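Local structure of putative citrate lyase, alfa subunit (2HJ0) at residues T59-G64 and I162-L167; M80-D85 and V229-I234; E107-H112 and G116-I121. The protein belongs to the citrate lyase alpha-subunit (CitF) family, its chain containing two large, mainly parallel beta sheets with helices packed against them. All coordinates share one frame; numbering follows the deposited sequence.

In the fold
From the N terminus, the chain leaves helix 52-58 through 59-64, the first half of contact 1, passes strand 66-69 and enters helix 79-89, which carries 80-85 of contact 2. Contact 3 then closes a short loop between 107-112 and 116-121. Strand 164-169 returns to 59-64 and closes contact 1; strand 227-230 and the turn after it later close contact 2. Contacts 1 and 2 therefore cross, and contact 3 is nested inside both. All three reach the same ten-stranded sheet. Helix 79-89 links them: Val83 packs on Phe166 of contact 1, and the backbone at Leu84 and Asp85 meets the His112 ring of contact 3.

Contact 1. Residues T59-G64 and I162-L167; sequences TRLKDG and IDVAFL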
# COMPACT_ATOMS: atom_id res chain seq x y z
N THR A 59 3.70 -24.02 -3.38
CA THR A 59 4.49 -22.88 -2.95
C THR A 59 5.98 -23.24 -3.02
O THR A 59 6.84 -22.37 -2.93
CB THR A 59 4.06 -22.47 -1.55
OG1 THR A 59 4.31 -21.08 -1.38
CG2 THR A 59 4.79 -23.25 -0.51
N ARG A 60 6.25 -24.53 -3.20
CA ARG A 60 7.62 -25.01 -3.31
C ARG A 60 8.47 -24.92 -2.04
O ARG A 60 9.70 -24.89 -2.10
CB ARG A 60 8.33 -24.28 -4.45
CG ARG A 60 8.62 -25.15 -5.65
CD ARG A 60 7.41 -25.34 -6.54
NE ARG A 60 7.34 -24.34 -7.60
CZ ARG A 60 8.29 -24.14 -8.52
NH1 ARG A 60 8.13 -23.19 -9.45
NH2 ARG A 60 9.39 -24.88 -8.52
N LEU A 61 7.80 -24.88 -0.90
CA LEU A 61 8.48 -24.78 0.38
C LEU A 61 9.47 -25.91 0.57
O LEU A 61 9.12 -27.08 0.37
CB LEU A 61 7.45 -24.83 1.51
CG LEU A 61 8.03 -24.53 2.89
CD1 LEU A 61 8.59 -23.11 2.87
CD2 LEU A 61 6.97 -24.70 3.95
N LYS A 62 10.70 -25.59 0.93
CA LYS A 62 11.71 -26.62 1.15
C LYS A 62 12.34 -26.43 2.52
O LYS A 62 11.99 -25.51 3.25
CB LYS A 62 12.77 -26.56 0.05
CG LYS A 62 12.19 -26.75 -1.35
CD LYS A 62 13.23 -26.92 -2.47
CE LYS A 62 14.03 -25.64 -2.76
NZ LYS A 62 14.87 -25.23 -1.61
N ASP A 63 13.25 -27.33 2.87
CA ASP A 63 13.92 -27.24 4.15
C ASP A 63 14.80 -26.00 4.21
O ASP A 63 15.38 -25.58 3.21
CB ASP A 63 14.78 -28.48 4.39
CG ASP A 63 13.96 -29.74 4.65
OD1 ASP A 63 14.58 -30.80 4.90
OD2 ASP A 63 12.70 -29.69 4.60
N GLY A 64 14.90 -25.42 5.41
CA GLY A 64 15.72 -24.25 5.60
C GLY A 64 15.09 -22.92 5.26
O GLY A 64 15.66 -21.87 5.55
N ILE A 162 11.36 -13.35 4.12
CA ILE A 162 10.31 -14.36 4.18
C ILE A 162 10.09 -15.08 2.87
O ILE A 162 9.82 -14.47 1.84
CB ILE A 162 8.99 -13.72 4.63
CG1 ILE A 162 9.21 -12.94 5.92
CG2 ILE A 162 7.94 -14.81 4.87
CD1 ILE A 162 8.00 -12.12 6.35
N ASP A 163 10.20 -16.41 2.91
CA ASP A 163 9.99 -17.20 1.70
C ASP A 163 8.50 -17.34 1.43
O ASP A 163 8.03 -17.08 0.33
CB ASP A 163 10.60 -18.59 1.85
CG ASP A 163 12.10 -18.57 1.77
OD1 ASP A 163 12.63 -18.19 0.69
OD2 ASP A 163 12.76 -18.92 2.78
N VAL A 164 7.76 -17.75 2.45
CA VAL A 164 6.33 -17.91 2.30
C VAL A 164 5.63 -17.38 3.53
O VAL A 164 5.97 -17.73 4.66
CB VAL A 164 5.94 -19.39 2.14
CG1 VAL A 164 4.44 -19.51 1.94
CG2 VAL A 164 6.68 -19.99 0.98
N ALA A 165 4.64 -16.53 3.30
CA ALA A 165 3.88 -15.98 4.40
C ALA A 165 2.48 -16.58 4.38
O ALA A 165 1.75 -16.44 3.40
CB ALA A 165 3.80 -14.48 4.30
N PHE A 166 2.12 -17.26 5.46
CA PHE A 166 0.80 -17.84 5.58
C PHE A 166 0.00 -16.88 6.45
O PHE A 166 0.17 -16.87 7.66
CB PHE A 166 0.90 -19.19 6.24
CG PHE A 166 1.67 -20.18 5.44
CD1 PHE A 166 1.07 -20.87 4.40
CD2 PHE A 166 3.01 -20.42 5.72
CE1 PHE A 166 1.80 -21.78 3.65
CE2 PHE A 166 3.74 -21.34 4.97
CZ PHE A 166 3.14 -22.01 3.94
N LEU A 167 -0.85 -16.07 5.82
CA LEU A 167 -1.65 -15.08 6.53
C LEU A 167 -3.14 -15.40 6.67
O LEU A 167 -3.80 -15.75 5.69
CB LEU A 167 -1.51 -13.71 5.85
CG LEU A 167 -0.10 -13.24 5.50
CD1 LEU A 167 -0.15 -11.86 4.84
CD2 LEU A 167 0.75 -13.20 6.77
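Leu61 and Val164 bring the two backbones to their nearest approach, with CA atoms 7.5 Å apart, where the loop after helix 52-58 passes the start of strand 164-169. Arg60 turns the chain out of that helix in a Schellman motif with positive phi. Thr59, just before it, reaches Val164 tip to tip: its OG1 lies 3.5 Å from CG2 and 3.7 Å from CG1 of Val164, so the hydroxyl rests across both methyls of the valine. The same OG1 has a weak hydrogen bond to Gln202 OE1, which gives this buried polar atom a partner beyond the apolar surface. Leu61 comes in at a slant, and with CG opposite the backbone N (chi1 -172°) its CD1 ends 4.1 Å from Val164 CG2. The other methyl of Val164, CG1, sits over one face of the Phe166 ring, 3.4 Å above its plane and displaced toward the rim. The contact is thus a buried, mostly apolar junction between a helix-to-strand loop and a sheet strand. Strand 66-69 lies beside it, with Ile67 touching both Leu61 and Phe166, while helix 79-89 covers this side, its Ile87 packing on Leu61.

Contact 2. Residues M80-D85 and V229-I234; sequences MNMVLD and VVVDAI
Met82, modelled as selenomethionine, meets Val231 and Ala233 and is the residue of 80-85 that reaches 229-234, the end of strand 227-230 and the turn after it. The backbones stay well apart, the nearest CA atoms, those of Met82 and Ile234, being 8.7 Å from each other. The apolar part is one pairing: Met82 SE lies 4.1 Å from Val231 CG1, the two side chains running antiparallel alongside one another. Met82 runs straight out from the helix as far as selenium, its chi2 at 176°, and then bends at chi3 (-72°). That bend carries the terminal methyl toward the backbone at Ala233, where Met82 CE stands 3.4 Å from Ala233 O. This second touch is van der Waals packing of a methyl against a carbonyl oxygen. Ile52 of helix 52-58 adds to the apolar patch, touching Met82 as well as Val229 and Val231. Polar bonds hold each side separately. Within the helix, Leu84 N donates to Met80 O at 3.1 Å, and Asp85 N reaches Asn81 O one residue further on. In the turn, Ile234 N is bonded to Asp208 OD1 and Asp232 O to Lys184 NZ. The contact is small, and the touching residues are partly exposed. Its setting is consistent with a Rossmann-like alpha/beta sheet, in keeping with the family: helix 79-89 connects the neighbouring parallel strands 66-69 and 95-99, and the chain of 229-234 emerges from the C-terminal end of another parallel strand of the same sheet.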
# COMPACT_ATOMS: atom_id res chain seq x y z
N MSE A 80 -1.58 -20.73 12.43
CA MSE A 80 -0.23 -21.17 12.80
C MSE A 80 -0.15 -22.69 12.97
O MSE A 80 0.56 -23.35 12.22
CB MSE A 80 0.21 -20.51 14.11
CG MSE A 80 1.31 -19.43 13.99
SE MSE A 80 3.17 -19.99 14.38
CE MSE A 80 3.26 -19.57 16.29
N ASN A 81 -0.89 -23.23 13.94
CA ASN A 81 -0.88 -24.66 14.22
C ASN A 81 -1.29 -25.47 13.01
O ASN A 81 -0.85 -26.60 12.81
CB ASN A 81 -1.82 -25.02 15.37
CG ASN A 81 -1.48 -24.30 16.66
OD1 ASN A 81 -0.32 -24.01 16.94
ND2 ASN A 81 -2.49 -24.02 17.45
N MSE A 82 -2.15 -24.87 12.20
CA MSE A 82 -2.64 -25.52 11.00
C MSE A 82 -1.51 -25.75 9.99
O MSE A 82 -1.19 -26.89 9.65
CB MSE A 82 -3.73 -24.65 10.39
CG MSE A 82 -4.73 -25.38 9.53
SE MSE A 82 -6.06 -24.12 8.97
CE MSE A 82 -6.99 -23.88 10.63
N VAL A 83 -0.91 -24.66 9.51
CA VAL A 83 0.17 -24.76 8.53
C VAL A 83 1.32 -25.62 9.02
O VAL A 83 1.67 -26.63 8.39
CB VAL A 83 0.71 -23.36 8.17
CG1 VAL A 83 1.86 -23.47 7.18
CG2 VAL A 83 -0.40 -22.53 7.57
N LEU A 84 1.91 -25.23 10.14
CA LEU A 84 3.03 -25.94 10.74
C LEU A 84 2.79 -27.45 10.81
O LEU A 84 3.62 -28.24 10.38
CB LEU A 84 3.31 -25.40 12.14
CG LEU A 84 4.57 -24.56 12.27
CD1 LEU A 84 4.71 -23.61 11.11
CD2 LEU A 84 4.53 -23.82 13.59
N ASP A 85 1.64 -27.84 11.34
CA ASP A 85 1.33 -29.25 11.46
C ASP A 85 1.40 -29.95 10.11
O ASP A 85 1.93 -31.05 10.00
CB ASP A 85 -0.04 -29.43 12.09
CG ASP A 85 -0.34 -30.87 12.40
OD1 ASP A 85 -0.75 -31.60 11.47
OD2 ASP A 85 -0.17 -31.27 13.58
N VAL A 229 -6.59 -20.13 0.19
CA VAL A 229 -7.12 -21.41 0.60
C VAL A 229 -8.25 -21.16 1.57
O VAL A 229 -8.12 -20.37 2.50
CB VAL A 229 -6.05 -22.28 1.26
CG1 VAL A 229 -5.35 -21.49 2.33
CG2 VAL A 229 -6.68 -23.53 1.85
N VAL A 230 -9.36 -21.85 1.36
CA VAL A 230 -10.52 -21.71 2.22
C VAL A 230 -10.59 -22.86 3.21
O VAL A 230 -10.39 -24.00 2.84
CB VAL A 230 -11.80 -21.70 1.39
CG1 VAL A 230 -13.00 -21.75 2.31
CG2 VAL A 230 -11.85 -20.46 0.51
N VAL A 231 -10.87 -22.56 4.47
CA VAL A 231 -10.99 -23.60 5.50
C VAL A 231 -12.26 -23.38 6.32
O VAL A 231 -12.88 -22.32 6.25
CB VAL A 231 -9.78 -23.62 6.44
CG1 VAL A 231 -8.55 -24.08 5.69
CG2 VAL A 231 -9.56 -22.23 7.04
N ASP A 232 -12.64 -24.38 7.12
CA ASP A 232 -13.85 -24.27 7.94
C ASP A 232 -13.75 -23.15 8.97
O ASP A 232 -14.74 -22.45 9.22
CB ASP A 232 -14.15 -25.60 8.63
CG ASP A 232 -15.50 -25.59 9.36
OD1 ASP A 232 -16.55 -25.36 8.70
OD2 ASP A 232 -15.51 -25.81 10.60
N ALA A 233 -12.57 -22.97 9.57
CA ALA A 233 -12.37 -21.92 10.58
C ALA A 233 -10.91 -21.54 10.74
O ALA A 233 -10.06 -22.41 10.91
CB ALA A 233 -12.91 -22.37 11.93
N ILE A 234 -10.62 -20.25 10.72
CA ILE A 234 -9.25 -19.80 10.88
C ILE A 234 -9.00 -19.38 12.30
O ILE A 234 -7.86 -19.30 12.75
CB ILE A 234 -8.95 -18.63 9.96
CG1 ILE A 234 -9.87 -17.47 10.30
CG2 ILE A 234 -9.15 -19.05 8.52
CD1 ILE A 234 -9.70 -16.29 9.39

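Contact 3. Residues E107-H112 and G116-I121; sequences EPLIDH and GVVTNI
His112 and Leu109 meet Val117, Val118 and Ile121 inside the beta-alpha-beta unit of strand 95-99, helix 109-114 and strand 118-123, at the tight turn from the helix into the second strand of the unit. Two backbone N-H groups converge on one carbonyl oxygen. Val118 N donates to His112 O at 3.1 Å with an N-H...O angle of 159°, approaching from above the carbonyl plane, 51° out of it. Val117 N also reaches His112 O, at 2.7 Å, but its N-H is bent so far from the oxygen (123°) that the bond is weak. Gly116 takes a positive phi, which favours glycine here, as the chain turns back. Beside these bonds the side chains pack. His112 and Val117 run alongside each other in the same direction, CB to CB 3.8 Å, and Val117 CG2 stands at the edge of the imidazole near its plane, 4.1 Å from His112 ND1. Val118 crosses Leu109 at about a right angle; its CG2 touches Leu109 CD2 at 3.8 Å and His112 CB at 4.0 Å, so that one methyl touches two residues about a helical turn apart. The other leucine branch, CD1, meets Ile121 CD1 at 4.2 Å. On the far side of the strand Thr119 turns away from the helix, and its OG1 is hydrogen-bonded to Asp94 OD1. Ala88 of helix 79-89 touches both His112 and Val117, Val130 of helix 127-135 touches Leu109, and Ile97 of the adjacent strand 95-99 packs on Val118 and Ile121.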
# COMPACT_ATOMS: atom_id res chain seq x y z
N GLU A 107 0.81 -23.86 21.52
CA GLU A 107 1.55 -24.92 22.22
C GLU A 107 2.11 -26.00 21.30
O GLU A 107 3.24 -26.46 21.50
CB GLU A 107 0.66 -25.57 23.27
CG GLU A 107 1.41 -26.42 24.29
CD GLU A 107 0.48 -27.32 25.07
OE1 GLU A 107 -0.09 -28.26 24.46
OE2 GLU A 107 0.29 -27.09 26.30
N PRO A 108 1.34 -26.43 20.29
CA PRO A 108 1.81 -27.46 19.36
C PRO A 108 3.21 -27.21 18.83
O PRO A 108 3.91 -28.13 18.43
CB PRO A 108 0.76 -27.41 18.27
CG PRO A 108 -0.48 -27.12 19.03
CD PRO A 108 -0.03 -26.01 19.94
N LEU A 109 3.62 -25.94 18.84
CA LEU A 109 4.94 -25.55 18.37
C LEU A 109 6.03 -26.32 19.11
O LEU A 109 7.01 -26.76 18.50
CB LEU A 109 5.16 -24.06 18.60
CG LEU A 109 5.91 -23.25 17.56
CD1 LEU A 109 6.48 -22.01 18.26
CD2 LEU A 109 7.04 -24.04 16.91
N ILE A 110 5.86 -26.49 20.42
CA ILE A 110 6.87 -27.18 21.21
C ILE A 110 7.33 -28.50 20.58
O ILE A 110 8.53 -28.70 20.38
CB ILE A 110 6.37 -27.42 22.65
CG1 ILE A 110 5.98 -26.08 23.28
CG2 ILE A 110 7.48 -28.06 23.48
CD1 ILE A 110 5.39 -26.20 24.65
N ASP A 111 6.40 -29.39 20.25
CA ASP A 111 6.78 -30.65 19.63
C ASP A 111 7.50 -30.46 18.30
O ASP A 111 8.45 -31.18 18.00
CB ASP A 111 5.57 -31.56 19.40
CG ASP A 111 5.13 -32.28 20.66
OD1 ASP A 111 5.99 -32.66 21.47
OD2 ASP A 111 3.91 -32.47 20.83
N HIS A 112 7.06 -29.49 17.50
CA HIS A 112 7.70 -29.25 16.21
C HIS A 112 9.15 -28.83 16.39
O HIS A 112 9.98 -29.00 15.50
CB HIS A 112 6.96 -28.16 15.42
CG HIS A 112 5.55 -28.51 15.06
ND1 HIS A 112 5.24 -29.61 14.28
CD2 HIS A 112 4.37 -27.92 15.38
CE1 HIS A 112 3.93 -29.67 14.13
NE2 HIS A 112 3.38 -28.66 14.79
N GLY A 116 12.71 -31.14 15.38
CA GLY A 116 13.45 -30.44 14.34
C GLY A 116 12.67 -29.80 13.21
O GLY A 116 13.26 -29.34 12.23
N VAL A 117 11.34 -29.74 13.32
CA VAL A 117 10.55 -29.12 12.25
C VAL A 117 10.83 -27.62 12.19
O VAL A 117 10.94 -27.05 11.11
CB VAL A 117 9.04 -29.34 12.45
CG1 VAL A 117 8.29 -28.69 11.31
CG2 VAL A 117 8.73 -30.83 12.50
N VAL A 118 10.93 -27.01 13.37
CA VAL A 118 11.24 -25.59 13.49
C VAL A 118 12.60 -25.49 14.19
O VAL A 118 12.80 -26.06 15.27
CB VAL A 118 10.16 -24.84 14.33
CG1 VAL A 118 10.49 -23.35 14.38
CG2 VAL A 118 8.78 -25.06 13.72
N THR A 119 13.52 -24.76 13.59
CA THR A 119 14.88 -24.63 14.11
C THR A 119 15.28 -23.22 14.51
O THR A 119 16.31 -23.03 15.16
CB THR A 119 15.86 -25.14 13.04
OG1 THR A 119 15.58 -24.51 11.78
CG2 THR A 119 15.72 -26.65 12.87
N ASN A 120 14.48 -22.24 14.11
CA ASN A 120 14.72 -20.83 14.42
C ASN A 120 13.39 -20.10 14.56
O ASN A 120 12.46 -20.32 13.78
CB ASN A 120 15.55 -20.15 13.33
CG ASN A 120 16.99 -20.59 13.34
OD1 ASN A 120 17.29 -21.75 13.09
ND2 ASN A 120 17.90 -19.68 13.63
N ILE A 121 13.32 -19.22 15.55
CA ILE A 121 12.10 -18.47 15.83
C ILE A 121 12.40 -17.00 16.07
O ILE A 121 13.40 -16.66 16.69
CB ILE A 121 11.42 -19.01 17.12
CG1 ILE A 121 11.18 -20.52 17.00
CG2 ILE A 121 10.12 -18.26 17.37
CD1 ILE A 121 10.62 -21.16 18.29